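Local atomic coordinates of bacterial fluorinating enzyme homolog (PDB entry 2CW5), a protein that catalyses the hydrolysis of S-adenosyl-L-methionine to adenosine and L-methionine, working as a homotrimer and lacking chlorinase and fluorinase activity. Residues 65-70 with 90-96; 78-82 with 161-165; 16-20 with 132-136; 4-10 with 34-40. Numbering follows the deposited sequence.

Interaction 1 (65-70 with 90-96); sequences VLAVVD and GPDNGLF
Ala67 is the apolar centre: its CB lies 3.5 Å from Leu95 CD2 and 3.8 Å from Phe96 CZ. Leu95 (chi1 t, chi2 p) also brings CD2 to 4.3 Å from Val69 CB, and Phe96 (chi1 m) sets CE1 4.2 Å from Val65 CG1, so Val65, Ala67 and Val69, alternate residues of an extended chain, share one apolar patch. The backbones come closest at Ala67 and Gly90, with CA atoms 5.2 Å apart. Gly90 CA makes a CA-H...O contact of 3.3 Å to Ala67 O; a CB at Gly90 would clash with that oxygen. Here the chain turns a corner, and Pro91 lays CD 3.2 Å from Ala67 O and CG 3.4 Å from Val69 O. At the polar edge Asn93 (chi1 p) donates from ND2 to Val69 O at 3.0 Å, while its OD1 accepts from Leu95 N at 3.1 Å, an Asx turn. At Gly94 (phi/psi 91/-2) a CB would jam against Asn93 O. Asn93 ND2 ties the loop to the residue before Asp70, an adenosine-binding position by similarity. Strand 64-68 runs between strands 4-8 and 87-89 in the sheet; Val65, Leu95 and Phe96 face helix 45-55, whereas Leu66 and Val68 pack on helix 133-147.

Interaction 2 (78-82 with 161-165); sequences RAVAA and ETLAR
The second segment opens with Glu161 and Thr162, the last residues of a 3-10 segment, then becomes extended from Leu163 onward, with psi near 145° at each of the last three residues. It passes beside strand 79-82 without pairing with it: the nearest CA atoms, Val80 and Leu163, are 8.8 Å apart, and side chains span the gap. Thr162 (chi1 p) supplies the polar link, its OG1 accepting from Arg78 NH2 at 3.2 Å with an angle of 160° at the hydrogen and lying near the guanidinium plane. Arg78 reaches it with chi1 and chi2 both t and chi3 p. Its NH2 also forms a salt bridge with Asp92, and Thr162 OG1 is hydrogen-bonded to Pro159 O. Leu163 (chi1 m, chi2 t) has its CA-to-CB bond sideways, yet the end of the side chain meets the strand: CD2 is 4.2 Å from Val80 CG2 and CD1 is 4.2 Å from Ala82 CB. Val80 and Ala82, two apart in a beta strand, point toward the segment, whereas Ala81 between them points away. Ala164 contributes its backbone N, hydrogen-bonded to Asp92 OD1, and Arg165 reaches Trp100 of helix 99-102. The contact buries 180 Å² where a connecting loop lies over one face of a mixed beta sheet in an alpha/beta domain: here the chain leaves the N-terminal domain's sheet for the C-terminal domain.

Interaction 3 (16-20 with 132-136); sequences YVAVV and FHGRD
This is an apolar helix-to-helix contact between the N-terminal turns of helices 16-24 and 133-147 in the N-terminal domain, and it buries 236 Å². The backbones approach to 5.2 Å between the CA atoms of Val20 and Arg135. Phe132, the N-cap residue, has phi/psi -158/72, and its t rotamer carries the ring toward the first helix. Phe132 CZ lies 3.6 Å from Tyr16 CB and 4.3 Å from Val20 CG2, and Phe132 CE2 is 4.2 Å from Val19 CG1. Tyr16 (chi1 m) directs its edge to the face of Phe132 in an offset edge-to-face pair, with centroids 5.2 Å apart and planes at 72°. Gly134 allows close approach: Val20 CG2 is 3.8 Å from Gly134 O, and a CB there would be crowded by the Phe132 ring. Arg135 sets CD 3.6 Å from Val19 CG1, while Arg135 NE forms a 3.0 Å salt bridge with Asp136 OD1; its NH1 is hydrogen-bonded to Ser227 O of the second subunit. His133, important for activity by similarity, does not reach helix 16-24. Val17 and Val20 rest on Phe6 of strand 4-8, Val20 meets Ala139 farther along helix 133-147, and the second subunit packs against Tyr16, Val19 and Arg135.

Interaction 4 (4-10 with 34-40); sequences VYFLSDF and VDLAHAL
Strands 4-8 and 34-37, a beta-alpha-beta unit through helix 16-24, run parallel, their axes 4.4 Å apart at 31°, Tyr5 opposite Val34 and Phe6 opposite Asp35. Val34 N donates to Val4 O (2.8 Å), Phe6 N to Val34 O (2.9 Å) and Leu36 N to Phe6 O (2.7 Å). At Leu36 (phi/psi -100/-58) the second strand kinks, and Ser8 N donates to Ala37 O (2.9 Å). Ser8 OG and His38 ND1 share a 2.7 Å hydrogen bond, and Ser8 OG also accepts from Phe10 N (3.1 Å), an ST turn. His38 NE2 donates to Asp35 OD1 (2.6 Å); Asp35 OD2 binds Lys21. The His38 edge meets the Phe6 face, centroids 4.4 Å apart. Water 1 donates to Asp9 O (3.2 Å) and Leu40 O (2.8 Å). Asp9, an adenosine-binding position by similarity, uses OD2 to accept from Gln43 N. Strand 4-8 pairs with strand 64-68; Leu7 and Leu36 face helix 45-55, Phe6 faces helix 16-24, and backbone hydrogen bonds join His38 and Ala39 to the third subunit.

How the interactions relate
From the N terminus, strand 4-8 leads into helix 16-24 and returns as strand 34-37, so interaction 4 closes a beta-alpha-beta unit. Helix 16-24, within that connection, starts interaction 3, which closes only at helix 133-147; interactions 3 and 4 therefore cross and meet where Val17 and Val20 pack on Phe6. Interaction 1 follows interaction 4 in series and falls wholly within the span of interaction 3, tying strand 64-68 to the loop after strand 87-89. Backbone hydrogen bonds of Leu66 with Tyr5 and Leu7 join interactions 1 and 4 through adjacent strands. Interaction 2 crosses interactions 1 and 3, linking strand 79-83 to the interdomain connection; Asp92 bridges it to interaction 1.

Interaction 1 (65-70 with 90-96)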
loop_
_atom_site.group_PDB
_atom_site.type_symbol
_atom_site.label_atom_id
_atom_site.label_comp_id
_atom_site.label_asym_id
_atom_site.label_seq_id
_atom_site.Cartn_x
_atom_site.Cartn_y
_atom_site.Cartn_z
ATOM N N VAL C 65 -8.165 -15.792 9.546
ATOM C CA VAL C 65 -8.563 -14.603 8.804
ATOM C C VAL C 65 -8.749 -13.443 9.771
ATOM O O VAL C 65 -9.739 -13.385 10.506
ATOM C CB VAL C 65 -9.892 -14.826 8.044
ATOM C CG1 VAL C 65 -10.234 -13.586 7.214
ATOM C CG2 VAL C 65 -9.785 -16.054 7.155
ATOM N N LEU C 66 -7.768 -12.545 9.780
ATOM C CA LEU C 66 -7.779 -11.364 10.626
ATOM C C LEU C 66 -8.337 -10.217 9.792
ATOM O O LEU C 66 -7.753 -9.832 8.779
ATOM C CB LEU C 66 -6.351 -11.044 11.084
ATOM C CG LEU C 66 -6.105 -9.734 11.840
ATOM C CD1 LEU C 66 -6.949 -9.705 13.101
ATOM C CD2 LEU C 66 -4.627 -9.618 12.187
ATOM N N ALA C 67 -9.477 -9.680 10.207
ATOM C CA ALA C 67 -10.094 -8.591 9.463
ATOM C C ALA C 67 -10.513 -7.488 10.415
ATOM O O ALA C 67 -11.343 -7.703 11.297
ATOM C CB ALA C 67 -11.300 -9.105 8.682
ATOM N N VAL C 68 -9.935 -6.303 10.238
ATOM C CA VAL C 68 -10.245 -5.177 11.111
ATOM C C VAL C 68 -10.834 -3.994 10.354
ATOM O O VAL C 68 -10.118 -3.279 9.648
ATOM C CB VAL C 68 -8.989 -4.704 11.868
ATOM C CG1 VAL C 68 -9.357 -3.572 12.833
ATOM C CG2 VAL C 68 -8.367 -5.869 12.627
ATOM N N VAL C 69 -12.145 -3.811 10.503
ATOM C CA VAL C 69 -12.886 -2.718 9.869
ATOM C C VAL C 69 -14.043 -2.351 10.799
ATOM O O VAL C 69 -14.839 -3.212 11.162
ATOM C CB VAL C 69 -13.498 -3.138 8.504
ATOM C CG1 VAL C 69 -14.253 -1.962 7.889
ATOM C CG2 VAL C 69 -12.407 -3.627 7.553
ATOM N N ASP C 70 -14.145 -1.081 11.184
ATOM C CA ASP C 70 -15.227 -0.655 12.074
ATOM C C ASP C 70 -15.931 0.591 11.560
ATOM O O ASP C 70 -17.175 0.559 11.412
ATOM C CB ASP C 70 -14.693 -0.379 13.479
ATOM C CG ASP C 70 -14.081 -1.602 14.120
ATOM O OD1 ASP C 70 -13.098 -2.134 13.562
ATOM O OD2 ASP C 70 -14.582 -2.032 15.183
ATOM N N GLY C 90 -11.889 -10.655 14.443
ATOM C CA GLY C 90 -12.248 -9.298 14.100
ATOM C C GLY C 90 -13.451 -8.832 14.893
ATOM O O GLY C 90 -13.910 -9.534 15.792
ATOM N N PRO C 91 -13.973 -7.637 14.585
ATOM C CA PRO C 91 -15.134 -7.057 15.266
ATOM C C PRO C 91 -16.434 -7.796 14.974
ATOM O O PRO C 91 -16.664 -8.266 13.860
ATOM C CB PRO C 91 -15.156 -5.626 14.742
ATOM C CG PRO C 91 -14.637 -5.797 13.337
ATOM C CD PRO C 91 -13.457 -6.717 13.558
ATOM N N ASP C 92 -17.271 -7.908 15.998
ATOM C CA ASP C 92 -18.558 -8.578 15.875
ATOM C C ASP C 92 -19.559 -7.543 15.373
ATOM O O ASP C 92 -20.450 -7.103 16.105
ATOM C CB ASP C 92 -18.981 -9.130 17.242
ATOM C CG ASP C 92 -20.225 -9.999 17.173
ATOM O OD1 ASP C 92 -20.524 -10.553 16.094
ATOM O OD2 ASP C 92 -20.898 -10.144 18.216
ATOM N N ASN C 93 -19.394 -7.148 14.114
ATOM C CA ASN C 93 -20.261 -6.153 13.509
ATOM C C ASN C 93 -20.819 -6.589 12.158
ATOM O O ASN C 93 -21.293 -5.760 11.379
ATOM C CB ASN C 93 -19.509 -4.824 13.357
ATOM C CG ASN C 93 -18.253 -4.948 12.506
ATOM O OD1 ASN C 93 -18.016 -5.976 11.862
ATOM N ND2 ASN C 93 -17.443 -3.886 12.491
ATOM N N GLY C 94 -20.750 -7.887 11.875
ATOM C CA GLY C 94 -21.287 -8.390 10.622
ATOM C C GLY C 94 -20.302 -8.436 9.469
ATOM O O GLY C 94 -20.652 -8.863 8.369
ATOM N N LEU C 95 -19.079 -7.985 9.721
ATOM C CA LEU C 95 -18.022 -7.987 8.718
ATOM C C LEU C 95 -17.877 -9.359 8.038
ATOM O O LEU C 95 -17.667 -9.447 6.824
ATOM C CB LEU C 95 -16.698 -7.606 9.388
ATOM C CG LEU C 95 -15.381 -7.777 8.621
ATOM C CD1 LEU C 95 -15.428 -6.978 7.334
ATOM C CD2 LEU C 95 -14.222 -7.308 9.489
ATOM N N PHE C 96 -17.992 -10.421 8.829
ATOM C CA PHE C 96 -17.838 -11.791 8.331
ATOM C C PHE C 96 -19.115 -12.465 7.795
ATOM O O PHE C 96 -19.100 -13.659 7.514
ATOM C CB PHE C 96 -17.254 -12.671 9.444
ATOM C CG PHE C 96 -15.859 -12.284 9.876
ATOM C CD1 PHE C 96 -14.774 -12.476 9.031
ATOM C CD2 PHE C 96 -15.634 -11.750 11.144
ATOM C CE1 PHE C 96 -13.474 -12.145 9.437
ATOM C CE2 PHE C 96 -14.340 -11.415 11.565
ATOM C CZ PHE C 96 -13.257 -11.615 10.706
#

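Interaction 2 (78-82 with 161-165)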
loop_
_atom_site.group_PDB
_atom_site.type_symbol
_atom_site.label_atom_id
_atom_site.label_comp_id
_atom_site.label_asym_id
_atom_site.label_seq_id
_atom_site.Cartn_x
_atom_site.Cartn_y
_atom_site.Cartn_z
ATOM N N ARG C 78 -17.827 -5.307 20.205
ATOM C CA ARG C 78 -17.306 -6.577 20.783
ATOM C C ARG C 78 -16.268 -7.215 19.854
ATOM O O ARG C 78 -16.498 -7.343 18.652
ATOM C CB ARG C 78 -18.467 -7.549 21.018
ATOM C CG ARG C 78 -18.050 -8.872 21.618
ATOM C CD ARG C 78 -19.240 -9.682 22.127
ATOM N NE ARG C 78 -20.053 -10.253 21.057
ATOM C CZ ARG C 78 -20.971 -11.195 21.250
ATOM N NH1 ARG C 78 -21.187 -11.670 22.471
ATOM N NH2 ARG C 78 -21.669 -11.673 20.230
ATOM N N ALA C 79 -15.127 -7.605 20.418
ATOM C CA ALA C 79 -14.053 -8.239 19.651
ATOM C C ALA C 79 -14.174 -9.752 19.801
ATOM O O ALA C 79 -14.195 -10.268 20.917
ATOM C CB ALA C 79 -12.694 -7.767 20.160
ATOM N N VAL C 80 -14.246 -10.467 18.680
ATOM C CA VAL C 80 -14.399 -11.915 18.740
ATOM C C VAL C 80 -13.519 -12.739 17.810
ATOM O O VAL C 80 -12.850 -12.225 16.913
ATOM C CB VAL C 80 -15.858 -12.341 18.431
ATOM C CG1 VAL C 80 -16.816 -11.706 19.423
ATOM C CG2 VAL C 80 -16.225 -11.940 17.004
ATOM N N ALA C 81 -13.539 -14.041 18.065
ATOM C CA ALA C 81 -12.843 -15.027 17.262
ATOM C C ALA C 81 -13.948 -16.059 17.031
ATOM O O ALA C 81 -14.633 -16.450 17.978
ATOM C CB ALA C 81 -11.705 -15.641 18.039
ATOM N N ALA C 82 -14.151 -16.455 15.779
ATOM C CA ALA C 82 -15.171 -17.447 15.431
ATOM C C ALA C 82 -14.461 -18.582 14.702
ATOM O O ALA C 82 -13.623 -18.337 13.835
ATOM C CB ALA C 82 -16.236 -16.823 14.543
ATOM N N GLU C 161 -24.885 -18.030 17.953
ATOM C CA GLU C 161 -26.137 -17.393 17.578
ATOM C C GLU C 161 -26.162 -15.921 17.980
ATOM O O GLU C 161 -26.973 -15.150 17.469
ATOM C CB GLU C 161 -27.338 -18.132 18.188
ATOM C CG GLU C 161 -27.306 -18.318 19.697
ATOM C CD GLU C 161 -26.648 -19.624 20.125
ATOM O OE1 GLU C 161 -26.916 -20.071 21.263
ATOM O OE2 GLU C 161 -25.865 -20.201 19.334
ATOM N N THR C 162 -25.269 -15.529 18.887
ATOM C CA THR C 162 -25.211 -14.138 19.330
ATOM C C THR C 162 -24.358 -13.272 18.396
ATOM O O THR C 162 -24.346 -12.048 18.518
ATOM C CB THR C 162 -24.643 -14.013 20.765
ATOM O OG1 THR C 162 -23.249 -14.350 20.772
ATOM C CG2 THR C 162 -25.394 -14.945 21.716
ATOM N N LEU C 163 -23.646 -13.903 17.465
ATOM C CA LEU C 163 -22.809 -13.153 16.526
ATOM C C LEU C 163 -23.659 -12.265 15.620
ATOM O O LEU C 163 -24.756 -12.642 15.216
ATOM C CB LEU C 163 -21.963 -14.113 15.680
ATOM C CG LEU C 163 -20.896 -14.895 16.459
ATOM C CD1 LEU C 163 -20.191 -15.877 15.534
ATOM C CD2 LEU C 163 -19.886 -13.924 17.068
ATOM N N ALA C 164 -23.147 -11.081 15.303
ATOM C CA ALA C 164 -23.874 -10.142 14.459
ATOM C C ALA C 164 -23.732 -10.461 12.973
ATOM O O ALA C 164 -22.709 -10.979 12.530
ATOM C CB ALA C 164 -23.393 -8.726 14.734
ATOM N N ARG C 165 -24.774 -10.156 12.209
ATOM C CA ARG C 165 -24.759 -10.390 10.772
ATOM C C ARG C 165 -25.422 -9.212 10.080
ATOM O O ARG C 165 -26.344 -8.607 10.623
ATOM C CB ARG C 165 -25.509 -11.686 10.419
ATOM C CG ARG C 165 -24.697 -12.982 10.597
ATOM C CD ARG C 165 -25.519 -14.201 10.170
ATOM N NE ARG C 165 -24.734 -15.434 10.035
ATOM C CZ ARG C 165 -24.211 -16.122 11.047
ATOM N NH1 ARG C 165 -24.370 -15.712 12.300
ATOM N NH2 ARG C 165 -23.529 -17.235 10.805
#

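Interaction 3 (16-20 with 132-136)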
loop_
_atom_site.group_PDB
_atom_site.type_symbol
_atom_site.label_atom_id
_atom_site.label_comp_id
_atom_site.label_asym_id
_atom_site.label_seq_id
_atom_site.Cartn_x
_atom_site.Cartn_y
_atom_site.Cartn_z
ATOM N N TYR C 16 -0.213 1.503 10.455
ATOM C CA TYR C 16 -1.045 0.571 11.224
ATOM C C TYR C 16 -0.950 -0.881 10.762
ATOM O O TYR C 16 -0.823 -1.792 11.582
ATOM C CB TYR C 16 -2.505 1.026 11.214
ATOM C CG TYR C 16 -2.695 2.456 11.664
ATOM C CD1 TYR C 16 -1.942 2.985 12.713
ATOM C CD2 TYR C 16 -3.633 3.282 11.044
ATOM C CE1 TYR C 16 -2.115 4.305 13.135
ATOM C CE2 TYR C 16 -3.817 4.602 11.458
ATOM C CZ TYR C 16 -3.054 5.106 12.500
ATOM O OH TYR C 16 -3.220 6.414 12.892
ATOM N N VAL C 17 -1.000 -1.110 9.454
ATOM C CA VAL C 17 -0.906 -2.483 8.957
ATOM C C VAL C 17 0.417 -3.111 9.392
ATOM O O VAL C 17 0.452 -4.251 9.860
ATOM C CB VAL C 17 -1.013 -2.541 7.405
ATOM C CG1 VAL C 17 -0.692 -3.951 6.907
ATOM C CG2 VAL C 17 -2.429 -2.150 6.963
ATOM N N ALA C 18 1.503 -2.355 9.248
ATOM C CA ALA C 18 2.830 -2.833 9.609
ATOM C C ALA C 18 2.962 -3.132 11.101
ATOM O O ALA C 18 3.635 -4.085 11.485
ATOM C CB ALA C 18 3.879 -1.817 9.189
ATOM N N VAL C 19 2.341 -2.307 11.942
ATOM C CA VAL C 19 2.405 -2.519 13.384
ATOM C C VAL C 19 1.729 -3.839 13.760
ATOM O O VAL C 19 2.233 -4.586 14.602
ATOM C CB VAL C 19 1.744 -1.353 14.155
ATOM C CG1 VAL C 19 1.688 -1.673 15.650
ATOM C CG2 VAL C 19 2.542 -0.076 13.933
ATOM N N VAL C 20 0.594 -4.130 13.132
ATOM C CA VAL C 20 -0.102 -5.380 13.399
ATOM C C VAL C 20 0.786 -6.550 12.969
ATOM O O VAL C 20 0.895 -7.558 13.671
ATOM C CB VAL C 20 -1.449 -5.439 12.652
ATOM C CG1 VAL C 20 -2.023 -6.844 12.725
ATOM C CG2 VAL C 20 -2.429 -4.444 13.278
ATOM N N PHE C 132 -6.436 1.523 19.568
ATOM C CA PHE C 132 -5.909 0.763 18.435
ATOM C C PHE C 132 -6.151 -0.728 18.688
ATOM O O PHE C 132 -5.216 -1.477 18.970
ATOM C CB PHE C 132 -4.402 1.041 18.297
ATOM C CG PHE C 132 -3.796 0.575 16.991
ATOM C CD1 PHE C 132 -4.506 -0.243 16.113
ATOM C CD2 PHE C 132 -2.498 0.949 16.653
ATOM C CE1 PHE C 132 -3.932 -0.683 14.916
ATOM C CE2 PHE C 132 -1.912 0.517 15.465
ATOM C CZ PHE C 132 -2.635 -0.304 14.592
ATOM N N HIS C 133 -7.408 -1.155 18.585
ATOM C CA HIS C 133 -7.750 -2.553 18.833
ATOM C C HIS C 133 -7.005 -3.556 17.955
ATOM O O HIS C 133 -6.699 -4.658 18.401
ATOM C CB HIS C 133 -9.261 -2.766 18.681
ATOM C CG HIS C 133 -10.075 -2.056 19.717
ATOM N ND1 HIS C 133 -10.828 -0.935 19.435
ATOM C CD2 HIS C 133 -10.238 -2.294 21.040
ATOM C CE1 HIS C 133 -11.421 -0.516 20.539
ATOM N NE2 HIS C 133 -11.079 -1.323 21.528
ATOM N N GLY C 134 -6.716 -3.182 16.712
ATOM C CA GLY C 134 -6.012 -4.096 15.828
ATOM C C GLY C 134 -4.687 -4.526 16.426
ATOM O O GLY C 134 -4.295 -5.698 16.372
ATOM N N ARG C 135 -4.005 -3.556 17.021
ATOM C CA ARG C 135 -2.707 -3.772 17.645
ATOM C C ARG C 135 -2.781 -4.447 19.012
ATOM O O ARG C 135 -2.083 -5.428 19.272
ATOM C CB ARG C 135 -1.997 -2.424 17.818
ATOM C CG ARG C 135 -0.617 -2.508 18.461
ATOM C CD ARG C 135 -0.080 -1.113 18.760
ATOM N NE ARG C 135 -0.732 -0.512 19.926
ATOM C CZ ARG C 135 -0.744 0.791 20.192
ATOM N NH1 ARG C 135 -0.149 1.650 19.374
ATOM N NH2 ARG C 135 -1.347 1.236 21.284
ATOM N N ASP C 136 -3.628 -3.910 19.885
ATOM C CA ASP C 136 -3.726 -4.414 21.247
ATOM C C ASP C 136 -4.661 -5.580 21.552
ATOM O O ASP C 136 -4.500 -6.223 22.585
ATOM C CB ASP C 136 -4.034 -3.245 22.189
ATOM C CG ASP C 136 -3.024 -2.117 22.059
ATOM O OD1 ASP C 136 -1.813 -2.409 21.975
ATOM O OD2 ASP C 136 -3.433 -0.940 22.044
#

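Interaction 4 (4-10 with 34-40)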
loop_
_atom_site.group_PDB
_atom_site.type_symbol
_atom_site.label_atom_id
_atom_site.label_comp_id
_atom_site.label_asym_id
_atom_site.label_seq_id
_atom_site.Cartn_x
_atom_site.Cartn_y
_atom_site.Cartn_z
ATOM N N VAL C 4 -1.693 -16.526 8.387
ATOM C CA VAL C 4 -2.594 -15.453 8.772
ATOM C C VAL C 4 -2.884 -14.547 7.576
ATOM O O VAL C 4 -1.970 -13.978 6.974
ATOM C CB VAL C 4 -1.997 -14.586 9.911
ATOM C CG1 VAL C 4 -2.923 -13.420 10.207
ATOM C CG2 VAL C 4 -1.805 -15.420 11.169
ATOM N N TYR C 5 -4.160 -14.434 7.230
ATOM C CA TYR C 5 -4.587 -13.578 6.127
ATOM C C TYR C 5 -5.156 -12.328 6.782
ATOM O O TYR C 5 -6.012 -12.408 7.670
ATOM C CB TYR C 5 -5.614 -14.308 5.266
ATOM C CG TYR C 5 -4.949 -15.360 4.397
ATOM C CD1 TYR C 5 -4.461 -15.036 3.127
ATOM C CD2 TYR C 5 -4.728 -16.653 4.876
ATOM C CE1 TYR C 5 -3.766 -15.975 2.356
ATOM C CE2 TYR C 5 -4.030 -17.603 4.111
ATOM C CZ TYR C 5 -3.552 -17.252 2.856
ATOM O OH TYR C 5 -2.854 -18.173 2.105
ATOM N N PHE C 6 -4.680 -11.178 6.318
ATOM C CA PHE C 6 -5.024 -9.886 6.902
ATOM C C PHE C 6 -5.770 -8.895 5.997
ATOM O O PHE C 6 -5.324 -8.572 4.889
ATOM C CB PHE C 6 -3.698 -9.293 7.422
ATOM C CG PHE C 6 -3.829 -8.029 8.223
ATOM C CD1 PHE C 6 -5.033 -7.662 8.815
ATOM C CD2 PHE C 6 -2.711 -7.206 8.396
ATOM C CE1 PHE C 6 -5.126 -6.490 9.568
ATOM C CE2 PHE C 6 -2.790 -6.031 9.146
ATOM C CZ PHE C 6 -4.001 -5.672 9.733
ATOM N N LEU C 7 -6.919 -8.428 6.478
ATOM C CA LEU C 7 -7.711 -7.445 5.754
ATOM C C LEU C 7 -8.042 -6.297 6.699
ATOM O O LEU C 7 -8.274 -6.511 7.886
ATOM C CB LEU C 7 -9.012 -8.065 5.225
ATOM C CG LEU C 7 -9.949 -7.112 4.465
ATOM C CD1 LEU C 7 -10.708 -7.880 3.378
ATOM C CD2 LEU C 7 -10.922 -6.442 5.441
ATOM N N SER C 8 -8.044 -5.074 6.183
ATOM C CA SER C 8 -8.384 -3.933 7.023
ATOM C C SER C 8 -8.761 -2.743 6.166
ATOM O O SER C 8 -8.702 -2.807 4.941
ATOM C CB SER C 8 -7.193 -3.533 7.896
ATOM O OG SER C 8 -6.265 -2.762 7.147
ATOM N N ASP C 9 -9.162 -1.659 6.825
ATOM C CA ASP C 9 -9.480 -0.419 6.132
ATOM C C ASP C 9 -8.488 0.629 6.648
ATOM O O ASP C 9 -8.764 1.825 6.605
ATOM C CB ASP C 9 -10.918 0.024 6.430
ATOM C CG ASP C 9 -11.138 0.370 7.899
ATOM O OD1 ASP C 9 -10.260 0.059 8.728
ATOM O OD2 ASP C 9 -12.198 0.951 8.223
ATOM N N PHE C 10 -7.336 0.165 7.133
ATOM C CA PHE C 10 -6.310 1.056 7.685
ATOM C C PHE C 10 -5.702 2.028 6.676
ATOM O O PHE C 10 -5.166 3.058 7.063
ATOM C CB PHE C 10 -5.176 0.258 8.346
ATOM C CG PHE C 10 -5.594 -0.521 9.567
ATOM C CD1 PHE C 10 -6.801 -0.258 10.210
ATOM C CD2 PHE C 10 -4.761 -1.506 10.089
ATOM C CE1 PHE C 10 -7.172 -0.965 11.358
ATOM C CE2 PHE C 10 -5.122 -2.218 11.235
ATOM C CZ PHE C 10 -6.328 -1.946 11.870
ATOM N N VAL C 34 -0.257 -12.954 4.989
ATOM C CA VAL C 34 -0.630 -12.599 3.631
ATOM C C VAL C 34 -1.739 -11.553 3.632
ATOM O O VAL C 34 -2.816 -11.775 4.191
ATOM C CB VAL C 34 -1.112 -13.838 2.862
ATOM C CG1 VAL C 34 -1.393 -13.473 1.408
ATOM C CG2 VAL C 34 -0.054 -14.942 2.949
ATOM N N ASP C 35 -1.476 -10.410 3.008
ATOM C CA ASP C 35 -2.482 -9.364 2.955
ATOM C C ASP C 35 -3.575 -9.710 1.952
ATOM O O ASP C 35 -3.315 -10.305 0.899
ATOM C CB ASP C 35 -1.865 -8.018 2.567
ATOM C CG ASP C 35 -0.938 -7.467 3.635
ATOM O OD1 ASP C 35 -1.280 -7.559 4.830
ATOM O OD2 ASP C 35 0.127 -6.924 3.273
ATOM N N LEU C 36 -4.804 -9.361 2.309
ATOM C CA LEU C 36 -5.943 -9.562 1.429
ATOM C C LEU C 36 -6.200 -8.193 0.806
ATOM O O LEU C 36 -6.155 -8.032 -0.412
ATOM C CB LEU C 36 -7.172 -10.021 2.220
ATOM C CG LEU C 36 -7.132 -11.455 2.755
ATOM C CD1 LEU C 36 -8.385 -11.741 3.582
ATOM C CD2 LEU C 36 -7.047 -12.429 1.590
ATOM N N ALA C 37 -6.447 -7.203 1.661
ATOM C CA ALA C 37 -6.707 -5.835 1.215
ATOM C C ALA C 37 -6.600 -4.873 2.399
ATOM O O ALA C 37 -6.959 -5.229 3.522
ATOM C CB ALA C 37 -8.101 -5.748 0.585
ATOM N N HIS C 38 -6.108 -3.661 2.148
ATOM C CA HIS C 38 -5.955 -2.660 3.200
ATOM C C HIS C 38 -6.386 -1.261 2.765
ATOM O O HIS C 38 -6.573 -0.374 3.600
ATOM C CB HIS C 38 -4.497 -2.617 3.691
ATOM C CG HIS C 38 -4.070 -3.856 4.417
ATOM N ND1 HIS C 38 -4.689 -4.290 5.570
ATOM C CD2 HIS C 38 -3.135 -4.788 4.118
ATOM C CE1 HIS C 38 -4.156 -5.438 5.948
ATOM N NE2 HIS C 38 -3.211 -5.764 5.082
ATOM N N ALA C 39 -6.537 -1.062 1.461
ATOM C CA ALA C 39 -6.944 0.238 0.938
ATOM C C ALA C 39 -8.453 0.296 0.707
ATOM O O ALA C 39 -8.912 0.900 -0.255
ATOM C CB ALA C 39 -6.198 0.535 -0.370
ATOM N N LEU C 40 -9.216 -0.339 1.591
ATOM C CA LEU C 40 -10.675 -0.355 1.477
ATOM C C LEU C 40 -11.270 0.912 2.079
ATOM O O LEU C 40 -10.703 1.492 3.007
ATOM C CB LEU C 40 -11.252 -1.575 2.204
ATOM C CG LEU C 40 -10.797 -2.954 1.717
ATOM C CD1 LEU C 40 -11.374 -4.026 2.628
ATOM C CD2 LEU C 40 -11.241 -3.175 0.276
HETATM O O HOH W 1 -8.367 2.824 3.596
#